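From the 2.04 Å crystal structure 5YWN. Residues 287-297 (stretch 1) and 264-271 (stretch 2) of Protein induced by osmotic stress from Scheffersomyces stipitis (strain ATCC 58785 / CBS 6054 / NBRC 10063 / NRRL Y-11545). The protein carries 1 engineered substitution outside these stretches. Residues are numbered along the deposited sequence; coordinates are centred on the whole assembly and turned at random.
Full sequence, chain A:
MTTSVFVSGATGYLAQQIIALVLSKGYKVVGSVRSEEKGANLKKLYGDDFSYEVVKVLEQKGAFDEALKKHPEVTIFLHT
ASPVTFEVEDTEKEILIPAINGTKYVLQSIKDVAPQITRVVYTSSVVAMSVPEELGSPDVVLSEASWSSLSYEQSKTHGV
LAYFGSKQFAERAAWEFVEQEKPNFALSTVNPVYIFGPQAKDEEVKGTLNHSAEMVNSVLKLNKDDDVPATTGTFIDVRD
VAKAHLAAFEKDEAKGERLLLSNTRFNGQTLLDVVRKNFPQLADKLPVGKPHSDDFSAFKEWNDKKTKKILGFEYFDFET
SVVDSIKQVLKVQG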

# COMPACT_ATOMS: atom_id res chain seq x y z
N PRO A 287 8.66 -8.54 26.66
CA PRO A 287 7.77 -9.54 27.27
C PRO A 287 7.86 -10.90 26.60
O PRO A 287 8.30 -10.98 25.51
CB PRO A 287 6.39 -8.94 27.10
CG PRO A 287 6.55 -7.75 26.27
CD PRO A 287 7.93 -7.63 25.80
N VAL A 288 7.46 -11.92 27.32
CA VAL A 288 7.47 -13.29 26.85
C VAL A 288 6.11 -13.80 26.38
O VAL A 288 6.01 -14.45 25.43
CB VAL A 288 8.04 -14.25 27.93
CG1 VAL A 288 8.27 -15.62 27.34
CG2 VAL A 288 9.33 -13.74 28.50
N GLY A 289 5.08 -13.47 27.12
CA GLY A 289 3.77 -13.99 26.89
C GLY A 289 3.72 -15.49 26.97
O GLY A 289 4.25 -16.05 27.86
N LYS A 290 3.06 -16.09 26.00
CA LYS A 290 2.86 -17.50 25.96
C LYS A 290 3.29 -18.00 24.63
O LYS A 290 2.52 -18.09 23.74
CB LYS A 290 1.41 -17.87 26.27
CG LYS A 290 0.97 -17.42 27.65
CD LYS A 290 -0.23 -18.18 28.13
CE LYS A 290 -1.53 -17.60 27.60
NZ LYS A 290 -1.52 -16.13 27.31
N PRO A 291 4.55 -18.36 24.49
CA PRO A 291 5.08 -18.64 23.17
C PRO A 291 4.39 -19.76 22.45
O PRO A 291 4.10 -20.73 23.03
CB PRO A 291 6.52 -19.00 23.44
CG PRO A 291 6.83 -18.45 24.75
CD PRO A 291 5.59 -18.18 25.48
N HIS A 292 4.06 -19.53 21.20
CA HIS A 292 3.39 -20.46 20.31
C HIS A 292 2.01 -20.89 20.76
O HIS A 292 1.57 -21.92 20.43
CB HIS A 292 4.31 -21.63 19.96
CG HIS A 292 5.66 -21.18 19.53
ND1 HIS A 292 5.85 -20.40 18.43
CD2 HIS A 292 6.86 -21.29 20.12
CE1 HIS A 292 7.12 -20.09 18.32
NE2 HIS A 292 7.76 -20.65 19.32
N SER A 293 1.35 -20.03 21.51
CA SER A 293 -0.05 -20.18 21.87
C SER A 293 -0.98 -19.66 20.80
O SER A 293 -2.13 -19.79 20.94
CB SER A 293 -0.40 -19.46 23.17
OG SER A 293 -0.29 -18.10 23.04
N ASP A 294 -0.46 -18.99 19.80
CA ASP A 294 -1.25 -18.53 18.70
C ASP A 294 -1.71 -19.71 17.87
O ASP A 294 -0.93 -20.55 17.55
CB ASP A 294 -0.50 -17.50 17.87
CG ASP A 294 0.93 -17.90 17.53
OD1 ASP A 294 1.54 -18.61 18.32
OD2 ASP A 294 1.45 -17.47 16.52
N ASP A 295 -2.99 -19.81 17.61
CA ASP A 295 -3.54 -20.85 16.80
C ASP A 295 -4.52 -20.30 15.78
O ASP A 295 -5.54 -19.86 16.15
CB ASP A 295 -4.20 -21.88 17.72
CG ASP A 295 -4.96 -22.94 17.00
OD1 ASP A 295 -5.04 -22.96 15.80
OD2 ASP A 295 -5.51 -23.77 17.65
N PHE A 296 -4.19 -20.37 14.52
CA PHE A 296 -5.05 -19.87 13.45
C PHE A 296 -5.77 -20.91 12.60
O PHE A 296 -6.29 -20.60 11.57
CB PHE A 296 -4.35 -18.84 12.58
CG PHE A 296 -3.68 -17.78 13.33
CD1 PHE A 296 -4.41 -16.84 13.99
CD2 PHE A 296 -2.34 -17.72 13.40
CE1 PHE A 296 -3.81 -15.86 14.70
CE2 PHE A 296 -1.73 -16.74 14.10
CZ PHE A 296 -2.47 -15.82 14.76
N SER A 297 -5.78 -22.13 13.05
CA SER A 297 -6.32 -23.24 12.29
C SER A 297 -7.82 -23.20 12.03
O SER A 297 -8.28 -23.81 11.15
CB SER A 297 -5.85 -24.59 12.83
OG SER A 297 -6.31 -24.83 14.08
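Stretch 2 (264-271) TRFNGQTL

Stretch 2, a short strand running into the first turn of a helix, lies against an irregular loop mainly through a glutamine bound to loop backbone, a phenylalanine ring packed on the strand, and an aspartate beside the helix start.

Stretch 1 has no regular helix or strand. A type II beta turn runs from Lys290 to Ser293, closed by Ser293 N to Lys290 O at 3.2 Å. In stretch 2, Arg265 and Phe266 are extended, and the helix begins at Gly268 and continues later in the chain. Asn267 caps this helix: its OD1 accepts from Thr270 N at 3.1 Å and, more weakly, from Gln269 N at 2.8 Å.

The two stretches run in opposite directions. Asp294 CA lies 6.4 Å from Gln269 CA, and Phe296 CA lies 6.9 Å from Arg265 CA. The contact buries 414 Å², both sides summed.

Gln269 points toward the loop and ends against its backbone. Gln269 OE1 accepts from Lys290 N at 2.8 Å, and Gln269 NE2 donates to Val288 O at 3.3 Å. Both polar atoms of the side-chain amide thus bind main-chain atoms on the two sides of Gly289. An ideal CB on Gly289 would sit 2.4 Å from Gln269 OE1, a clash, and the positive phi also favours glycine.

Asp294 OD2 is 2.9 Å from Thr270 OG1, and Asp294 CB is 3.7 Å from Asn267 ND2. Thr270 OG1 accepts from Asn267 N at 2.9 Å, which ties the N-cap residue to the first helical turn.

Phe296 covers the strand. Arg265 CB sits over one face of the Phe296 ring, 3.9 Å from its centroid, in a CH-pi contact. Phe296 CE2 is 3.5 Å from Arg265 O, and Phe296 CZ is 3.5 Å from Phe266 C. Thr270 OG1 meets the ring edge, 3.9 Å from Phe296 CE2.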

# COMPACT_ATOMS: atom_id res chain seq x y z
N THR A 264 -0.35 -14.55 5.48
CA THR A 264 -0.76 -15.32 6.64
C THR A 264 -1.23 -14.45 7.82
O THR A 264 -0.90 -13.33 7.94
CB THR A 264 0.34 -16.30 7.09
OG1 THR A 264 1.52 -15.60 7.38
CG2 THR A 264 0.63 -17.31 6.03
N ARG A 265 -2.04 -15.06 8.67
CA ARG A 265 -2.48 -14.55 9.93
C ARG A 265 -1.41 -14.51 10.99
O ARG A 265 -0.61 -15.36 11.06
CB ARG A 265 -3.68 -15.33 10.44
CG ARG A 265 -4.93 -14.56 10.19
CD ARG A 265 -6.19 -15.29 10.45
NE ARG A 265 -7.15 -15.04 9.43
CZ ARG A 265 -7.85 -13.95 9.32
NH1 ARG A 265 -7.70 -12.96 10.13
NH2 ARG A 265 -8.71 -13.87 8.37
N PHE A 266 -1.49 -13.48 11.80
CA PHE A 266 -0.64 -13.25 12.91
C PHE A 266 -1.37 -12.55 14.05
O PHE A 266 -2.35 -11.92 13.86
CB PHE A 266 0.53 -12.38 12.50
CG PHE A 266 0.15 -10.98 12.23
CD1 PHE A 266 -0.36 -10.62 11.03
CD2 PHE A 266 0.26 -10.06 13.20
CE1 PHE A 266 -0.71 -9.35 10.78
CE2 PHE A 266 -0.10 -8.77 12.98
CZ PHE A 266 -0.57 -8.41 11.77
N ASN A 267 -0.76 -12.64 15.21
CA ASN A 267 -1.04 -11.79 16.34
C ASN A 267 0.20 -11.29 17.04
O ASN A 267 1.27 -11.54 16.61
CB ASN A 267 -2.06 -12.41 17.29
CG ASN A 267 -1.54 -13.60 18.06
OD1 ASN A 267 -0.38 -13.78 18.24
ND2 ASN A 267 -2.44 -14.40 18.52
N GLY A 268 0.01 -10.62 18.15
CA GLY A 268 1.08 -10.12 18.95
C GLY A 268 2.03 -11.20 19.46
O GLY A 268 3.17 -10.97 19.56
N GLN A 269 1.51 -12.36 19.78
CA GLN A 269 2.34 -13.48 20.16
C GLN A 269 3.24 -13.97 19.04
O GLN A 269 4.36 -14.21 19.26
CB GLN A 269 1.54 -14.61 20.76
CG GLN A 269 2.37 -15.64 21.45
CD GLN A 269 3.04 -15.13 22.69
OE1 GLN A 269 2.40 -14.74 23.62
NE2 GLN A 269 4.32 -15.12 22.68
N THR A 270 2.70 -14.03 17.84
CA THR A 270 3.44 -14.42 16.67
C THR A 270 4.63 -13.46 16.48
O THR A 270 5.72 -13.88 16.27
CB THR A 270 2.57 -14.33 15.39
OG1 THR A 270 1.25 -14.73 15.65
CG2 THR A 270 3.15 -15.20 14.33
N LEU A 271 4.36 -12.17 16.61
CA LEU A 271 5.34 -11.15 16.49
C LEU A 271 6.45 -11.23 17.54
O LEU A 271 7.59 -11.23 17.22
CB LEU A 271 4.64 -9.81 16.58
CG LEU A 271 5.50 -8.58 16.67
CD1 LEU A 271 6.52 -8.46 15.57
CD2 LEU A 271 4.74 -7.30 16.89